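Coronin (Toxoplasma gondii, PDB 4OZU) binds actin, probably as filaments, and contributes to parasite invasion and egress; this chain is its WD40 domain. Local coordinates at residues D289-Y294 / D306-V312; K217-C221 / S268-P273; I75-T79 / R105-L109. The contacts are given in a common frame with arbitrary orientation. Where two conformers were deposited one is given. Residues are numbered along the deposited sequence.

In the fold
The chain folds into a seven-bladed WD40 beta-propeller. Contact 3 comes first in sequence and joins the loop after strand 73-75, the link between two blades, to strand 104-108 of the following blade, within a predicted WD repeat. Contact 2 follows, packing the innermost strands of two neighbouring blades, 220-223 and 271-275, side by side. Contact 1 comes last, between the two outer strands of the second of these blades, so contacts 1 and 2 share a sheet, their centres about 16 Å apart. Contact 3 is centred about 33 Å from the centre of contact 1 and about 28 Å from that of contact 2. Bonding within a blade, packing between blades and the link from blade to blade together close the ring.

Contact 1: D289-Y294 / D306-V312; sequences DSSCRY and DAYRSSV
This is the open end of the hairpin formed by strands 291-298 and 301-309, the two outer strands of a WD40 propeller blade. Strands 291-294 and 306-309 run antiparallel, 166° between directions, with axes 4.3 Å apart. Cys292-Tyr308 (CA-CA 4.9 Å) and Tyr294-Asp306 (5.7 Å) are hydrogen-bonded pairs; Arg293-Ala307 (3.9 Å) is a non-hydrogen-bonded pair.

Backbone bonds set this register: Cys292 N to Tyr308 O, 2.8 Å; Tyr308 N to Cys292 O, a very short 2.5 Å; Tyr294 N to Asp306 O, 2.9 Å. The return bond from Asp306 N to Tyr294 O is weak at 3.5 Å. Asp306 OD1 accepts from its neighbour Ala307 N at 2.8 Å.

Side chains alternate. Cys292, Tyr294 and Tyr308 share, with the exposed Asp306, the face that packs against the neighbouring blade (strands 16-25 and 331-339): Cys292 CB lies 4.2 Å from Tyr308 CB, and Cys292 forms a disulfide with Cys285. Tyr294 (chi1 37°) lays one ring face under Asp306 O and Ala307 N, while its hydroxyl bonds Leu15 O. Tyr308 (t) sends its hydroxyl to Lys337. On the other face, small Ala307 lets Arg293 CB come within 3.8 Å of its CB before the long side chain turns away.

Beyond the strands, serines take over with short hydroxyls that reach the backbone. Ser290, with psi near 0°, leaves the extended conformation. Its OG gives a weak bond to Ser310 O at 3.2 Å, and its O takes a weak bond from Ser310 N at 3.1 Å and a firm one from Ser310 OG at 2.7 Å.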
# COMPACT_ATOMS: atom_id res chain seq x y z
N ASP A 289 16.09 -4.04 5.44
CA ASP A 289 17.02 -3.96 4.31
C ASP A 289 17.46 -2.52 4.12
O ASP A 289 16.70 -1.60 4.39
CB ASP A 289 16.39 -4.47 3.01
CG ASP A 289 16.12 -5.97 3.02
OD1 ASP A 289 16.64 -6.67 3.92
OD2 ASP A 289 15.42 -6.46 2.11
N SER A 290 18.69 -2.33 3.66
CA SER A 290 19.19 -0.99 3.36
C SER A 290 19.00 -0.62 1.89
O SER A 290 19.36 0.48 1.47
CB SER A 290 20.67 -0.86 3.75
OG SER A 290 21.46 -1.79 3.04
N SER A 291 18.42 -1.54 1.11
CA SER A 291 18.20 -1.30 -0.32
C SER A 291 16.80 -1.70 -0.76
O SER A 291 16.12 -2.49 -0.09
CB SER A 291 19.24 -2.06 -1.15
OG SER A 291 19.14 -3.45 -0.94
N CYS A 292 16.37 -1.13 -1.88
CA CYS A 292 15.09 -1.43 -2.52
C CYS A 292 15.30 -1.55 -4.02
O CYS A 292 15.88 -0.65 -4.62
CB CYS A 292 14.07 -0.32 -2.23
SG CYS A 292 12.91 -0.07 -3.60
N ARG A 293 14.86 -2.65 -4.62
CA ARG A 293 14.97 -2.79 -6.06
C ARG A 293 13.61 -2.73 -6.73
O ARG A 293 12.58 -2.98 -6.10
CB ARG A 293 15.69 -4.09 -6.43
CG ARG A 293 15.04 -5.36 -5.96
CD ARG A 293 15.88 -6.56 -6.36
NE ARG A 293 16.09 -6.60 -7.81
CZ ARG A 293 16.86 -7.49 -8.43
NH1 ARG A 293 17.52 -8.41 -7.74
NH2 ARG A 293 16.98 -7.44 -9.75
N TYR A 294 13.62 -2.37 -8.00
CA TYR A 294 12.39 -2.21 -8.74
C TYR A 294 12.48 -2.71 -10.17
O TYR A 294 13.56 -2.82 -10.76
CB TYR A 294 11.94 -0.75 -8.72
CG TYR A 294 13.05 0.27 -8.81
CD1 TYR A 294 13.73 0.68 -7.68
CD2 TYR A 294 13.40 0.84 -10.03
CE1 TYR A 294 14.74 1.63 -7.75
CE2 TYR A 294 14.40 1.78 -10.12
CZ TYR A 294 15.07 2.17 -8.97
OH TYR A 294 16.07 3.12 -9.06
N ASP A 306 16.28 -0.99 -11.87
CA ASP A 306 17.37 -0.53 -11.03
C ASP A 306 17.05 -0.74 -9.56
O ASP A 306 16.13 -1.48 -9.21
CB ASP A 306 17.65 0.96 -11.30
CG ASP A 306 19.14 1.30 -11.26
OD1 ASP A 306 19.84 0.82 -10.35
OD2 ASP A 306 19.60 2.04 -12.15
N ALA A 307 17.83 -0.11 -8.69
CA ALA A 307 17.61 -0.24 -7.25
C ALA A 307 18.03 1.00 -6.48
O ALA A 307 18.93 1.74 -6.89
CB ALA A 307 18.36 -1.45 -6.74
N TYR A 308 17.35 1.23 -5.36
CA TYR A 308 17.79 2.20 -4.36
C TYR A 308 18.76 1.50 -3.42
O TYR A 308 18.49 0.40 -2.94
CB TYR A 308 16.60 2.76 -3.59
CG TYR A 308 16.97 3.41 -2.27
CD1 TYR A 308 17.71 4.58 -2.24
CD2 TYR A 308 16.56 2.86 -1.06
CE1 TYR A 308 18.05 5.18 -1.04
CE2 TYR A 308 16.89 3.46 0.14
CZ TYR A 308 17.64 4.62 0.15
OH TYR A 308 17.98 5.23 1.34
N ARG A 309 19.90 2.14 -3.15
CA ARG A 309 20.91 1.56 -2.27
C ARG A 309 21.39 2.56 -1.23
O ARG A 309 21.65 3.72 -1.55
CB ARG A 309 22.10 1.05 -3.08
CG ARG A 309 21.75 -0.10 -4.01
CD ARG A 309 22.99 -0.77 -4.57
NE ARG A 309 22.67 -1.98 -5.31
CZ ARG A 309 22.32 -2.02 -6.59
NH1 ARG A 309 22.24 -0.91 -7.31
NH2 ARG A 309 22.04 -3.18 -7.16
N SER A 310 21.50 2.11 0.01
CA SER A 310 22.02 2.94 1.09
C SER A 310 22.75 2.08 2.11
O SER A 310 22.89 0.87 1.93
CB SER A 310 20.89 3.73 1.76
OG SER A 310 20.09 2.89 2.57
N SER A 311 23.21 2.72 3.19
CA SER A 311 23.85 2.00 4.29
C SER A 311 23.02 2.13 5.57
O SER A 311 23.53 1.93 6.67
CB SER A 311 25.26 2.53 4.52
OG SER A 311 25.24 3.84 5.06
N VAL A 312 21.74 2.46 5.41
CA VAL A 312 20.84 2.65 6.54
C VAL A 312 19.57 1.83 6.31
O VAL A 312 18.91 2.00 5.29
CB VAL A 312 20.48 4.14 6.74
CG1 VAL A 312 19.50 4.33 7.88
CG2 VAL A 312 21.74 4.95 6.99

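Contact 2: K217-C221 / S268-P273; sequences KACKC and SSPLYP
Two extended segments run side by side, their end-to-end directions only 9° apart, with Ala218 opposite Pro270 (CA-CA 5.8 Å), Lys220 opposite Tyr272 (6.1 Å) and Cys221 opposite Pro273 (6.6 Å). The two backbones are not directly hydrogen-bonded; side chains and a water join them. Lys217 (chi1 m) stretches toward the partner, and its NZ donates to Ser268 O at 3.1 Å, a reach that suits a long flexible chain at the exposed surface. Ala218 is small enough for its CB to rest 3.9 Å from Pro270 CG, while Ala218 O accepts a hydrogen bond from a water 2.9 Å away, which in turn accepts from Leu271 N at 3.0 Å, bridging the backbones. Lys220, pointing toward the other segment, folds with chi1 and chi2 both m. Its CB meets Leu271 O at 3.4 Å and Pro273 CD at 3.8 Å, and its NZ donates to Tyr272 OH at 3.2 Å. This buried ammonium is neutralised by a salt bridge to Glu35. Cys221 turns its side chain away, leaving its backbone C 3.8 Å from Pro273 CG. Strands 220-223 and 271-275 are the innermost strands of consecutive blades, so the arrangement is the blade-to-blade packing around the central channel of a WD40 beta-propeller.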
# COMPACT_ATOMS: atom_id res chain seq x y z
N LYS A 217 9.02 -18.63 5.50
CA LYS A 217 8.78 -17.25 5.89
C LYS A 217 7.66 -16.61 5.08
O LYS A 217 7.10 -17.23 4.18
CB LYS A 217 10.07 -16.43 5.77
CG LYS A 217 11.11 -16.80 6.83
CD LYS A 217 12.22 -15.75 6.92
CE LYS A 217 13.55 -16.31 6.44
NZ LYS A 217 14.68 -15.38 6.73
N ALA A 218 7.33 -15.37 5.41
CA ALA A 218 6.07 -14.76 4.99
C ALA A 218 6.02 -14.37 3.52
O ALA A 218 6.92 -13.70 3.00
CB ALA A 218 5.79 -13.53 5.84
N CYS A 219 4.93 -14.79 2.86
CA CYS A 219 4.60 -14.35 1.51
C CYS A 219 3.77 -13.07 1.56
O CYS A 219 3.01 -12.86 2.50
CB CYS A 219 3.83 -15.44 0.76
SG CYS A 219 4.65 -17.03 0.71
N LYS A 220 3.94 -12.21 0.55
CA LYS A 220 3.19 -10.96 0.48
C LYS A 220 2.68 -10.82 -0.94
O LYS A 220 3.31 -11.29 -1.87
CB LYS A 220 4.09 -9.77 0.85
CG LYS A 220 4.72 -9.83 2.23
CD LYS A 220 3.74 -9.42 3.32
CE LYS A 220 4.36 -9.56 4.70
NZ LYS A 220 3.47 -9.10 5.80
N CYS A 221 1.53 -10.17 -1.11
CA CYS A 221 0.99 -9.99 -2.45
C CYS A 221 0.54 -8.57 -2.72
O CYS A 221 0.40 -7.76 -1.81
CB CYS A 221 -0.18 -10.94 -2.69
SG CYS A 221 -1.74 -10.46 -1.88
N SER A 268 16.74 -11.80 3.96
CA SER A 268 16.03 -12.47 5.05
C SER A 268 14.65 -11.88 5.31
O SER A 268 13.75 -12.58 5.78
CB SER A 268 16.85 -12.41 6.34
OG SER A 268 17.13 -11.07 6.69
N SER A 269 14.48 -10.60 4.99
CA SER A 269 13.22 -9.91 5.26
C SER A 269 12.15 -10.23 4.22
O SER A 269 12.44 -10.26 3.02
CB SER A 269 13.44 -8.40 5.29
OG SER A 269 14.24 -8.02 6.40
N PRO A 270 10.90 -10.46 4.67
CA PRO A 270 9.83 -10.51 3.68
C PRO A 270 9.79 -9.23 2.86
O PRO A 270 10.10 -8.15 3.37
CB PRO A 270 8.56 -10.67 4.53
CG PRO A 270 9.03 -11.34 5.77
CD PRO A 270 10.42 -10.82 6.02
N LEU A 271 9.45 -9.36 1.59
CA LEU A 271 9.43 -8.23 0.67
C LEU A 271 8.00 -7.75 0.43
O LEU A 271 7.13 -8.52 0.04
CB LEU A 271 10.09 -8.60 -0.66
CG LEU A 271 11.60 -8.81 -0.60
CD1 LEU A 271 12.11 -9.47 -1.86
CD2 LEU A 271 12.33 -7.50 -0.35
N TYR A 272 7.79 -6.46 0.68
CA TYR A 272 6.53 -5.80 0.37
C TYR A 272 6.57 -5.31 -1.07
O TYR A 272 7.43 -4.50 -1.42
CB TYR A 272 6.29 -4.62 1.32
CG TYR A 272 5.99 -5.08 2.72
CD1 TYR A 272 4.68 -5.36 3.11
CD2 TYR A 272 7.01 -5.28 3.65
CE1 TYR A 272 4.40 -5.80 4.39
CE2 TYR A 272 6.73 -5.72 4.93
CZ TYR A 272 5.42 -5.98 5.29
OH TYR A 272 5.13 -6.42 6.55
N PRO A 273 5.65 -5.81 -1.91
CA PRO A 273 5.54 -5.32 -3.28
C PRO A 273 4.64 -4.09 -3.37
O PRO A 273 3.55 -4.08 -2.80
CB PRO A 273 4.92 -6.50 -4.03
CG PRO A 273 4.05 -7.15 -3.00
CD PRO A 273 4.74 -6.95 -1.67
O HOH W 1 8.10 -11.92 1.01

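Contact 3: I75-T79 / R105-L109; sequences IKGHT and RIWQL
The WD-repeat signature gathers here: the Gly-His pair of loop 75-79, which leads from strand 73-75 of one blade to the first strand of the next, meets the Trp of strand 105-108, the third strand of that next blade. The segments run roughly opposite (159° apart), with CA atoms 8.3 Å apart for both His78-Arg105 and Ile75-Trp107. Arg105, extended with chi1 m, lays a guanidinium face over the loop backbone, its CZ 3.8 Å from His78 CA; Asp101 neutralises the charge by a salt bridge. Trp107 (chi1 m, chi2 100°) fills the space between strand and loop. Gly77 CA lies near its ring plane, 4.0 Å from Trp107 CH2, where a CB would clash; the positive phi of 78° also favours glycine. His78 NE2 is 3.8 Å from Trp107 NE1 without bonding it: both bond Thr97 OG1, giving the His-Thr-Trp network familiar from WD40 repeats. Ile75 CG2 sits over one face of the Trp107 ring, 3.4 Å from the centroid of its six-membered ring and 13° off the normal, a CH-pi contact that suits a branched apolar side chain. Leu109, just past the strand, continues the apolar contact, its CD2 4.1 Å from Ile75 CD1.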
# COMPACT_ATOMS: atom_id res chain seq x y z
N ILE A 75 -3.25 11.34 16.57
CA ILE A 75 -4.44 10.51 16.59
C ILE A 75 -4.25 9.45 17.67
O ILE A 75 -3.32 8.65 17.60
CB ILE A 75 -4.71 9.87 15.21
CG1 ILE A 75 -4.99 10.97 14.18
CG2 ILE A 75 -5.89 8.89 15.28
CD1 ILE A 75 -5.24 10.45 12.77
N LYS A 76 -5.13 9.45 18.67
CA LYS A 76 -5.04 8.52 19.80
C LYS A 76 -6.14 7.45 19.68
O LYS A 76 -6.22 6.77 18.67
CB LYS A 76 -5.12 9.28 21.12
CG LYS A 76 -4.02 10.33 21.28
CD LYS A 76 -4.03 10.95 22.66
CE LYS A 76 -2.93 12.00 22.82
NZ LYS A 76 -1.56 11.42 22.70
N GLY A 77 -6.96 7.28 20.71
CA GLY A 77 -8.08 6.35 20.64
C GLY A 77 -7.69 4.89 20.81
O GLY A 77 -8.32 4.15 21.57
N HIS A 78 -6.65 4.47 20.09
CA HIS A 78 -6.15 3.09 20.18
C HIS A 78 -5.76 2.72 21.60
O HIS A 78 -5.24 3.56 22.34
CB HIS A 78 -4.94 2.90 19.26
CG HIS A 78 -5.10 3.52 17.91
ND1 HIS A 78 -4.60 4.77 17.61
CD2 HIS A 78 -5.69 3.07 16.78
CE1 HIS A 78 -4.88 5.06 16.35
NE2 HIS A 78 -5.54 4.05 15.83
N THR A 79 -5.98 1.47 21.98
CA THR A 79 -5.63 0.98 23.31
C THR A 79 -4.45 0.01 23.22
O THR A 79 -3.90 -0.42 24.24
CB THR A 79 -6.83 0.32 24.01
OG1 THR A 79 -7.11 -0.97 23.43
CG2 THR A 79 -8.07 1.21 23.90
N ARG A 105 -10.52 1.50 13.19
CA ARG A 105 -11.03 2.84 13.45
C ARG A 105 -10.94 3.70 12.20
O ARG A 105 -9.91 3.72 11.54
CB ARG A 105 -10.25 3.49 14.60
CG ARG A 105 -10.46 2.81 15.94
CD ARG A 105 -9.54 3.36 17.01
NE ARG A 105 -9.83 2.79 18.33
CZ ARG A 105 -9.35 1.63 18.78
NH1 ARG A 105 -8.54 0.90 18.03
NH2 ARG A 105 -9.67 1.21 20.00
N ILE A 106 -12.04 4.39 11.88
CA ILE A 106 -12.06 5.34 10.78
C ILE A 106 -11.96 6.74 11.37
O ILE A 106 -12.71 7.09 12.28
CB ILE A 106 -13.35 5.23 9.92
CG1 ILE A 106 -13.66 3.77 9.57
CG2 ILE A 106 -13.21 6.06 8.65
CD1 ILE A 106 -12.53 3.03 8.89
N TRP A 107 -11.02 7.52 10.86
CA TRP A 107 -10.73 8.84 11.39
C TRP A 107 -11.04 9.93 10.38
O TRP A 107 -10.87 9.73 9.18
CB TRP A 107 -9.25 8.92 11.77
CG TRP A 107 -8.83 7.92 12.78
CD1 TRP A 107 -8.18 6.75 12.54
CD2 TRP A 107 -9.02 8.00 14.20
NE1 TRP A 107 -7.95 6.09 13.73
CE2 TRP A 107 -8.45 6.83 14.76
CE3 TRP A 107 -9.61 8.93 15.05
CZ2 TRP A 107 -8.46 6.59 16.13
CZ3 TRP A 107 -9.61 8.69 16.41
CH2 TRP A 107 -9.04 7.52 16.93
N GLN A 108 -11.49 11.08 10.87
CA GLN A 108 -11.68 12.27 10.04
C GLN A 108 -10.89 13.44 10.60
O GLN A 108 -11.22 13.99 11.66
CB GLN A 108 -13.16 12.63 9.95
CG GLN A 108 -13.43 13.75 8.95
CD GLN A 108 -14.91 13.98 8.73
OE1 GLN A 108 -15.73 13.71 9.60
NE2 GLN A 108 -15.26 14.48 7.55
N LEU A 109 -9.84 13.84 9.88
CA LEU A 109 -9.02 14.98 10.29
C LEU A 109 -9.78 16.29 10.13
O LEU A 109 -10.66 16.40 9.28
CB LEU A 109 -7.73 15.03 9.46
CG LEU A 109 -6.76 13.87 9.69
CD1 LEU A 109 -5.79 13.74 8.54
CD2 LEU A 109 -6.01 14.07 11.00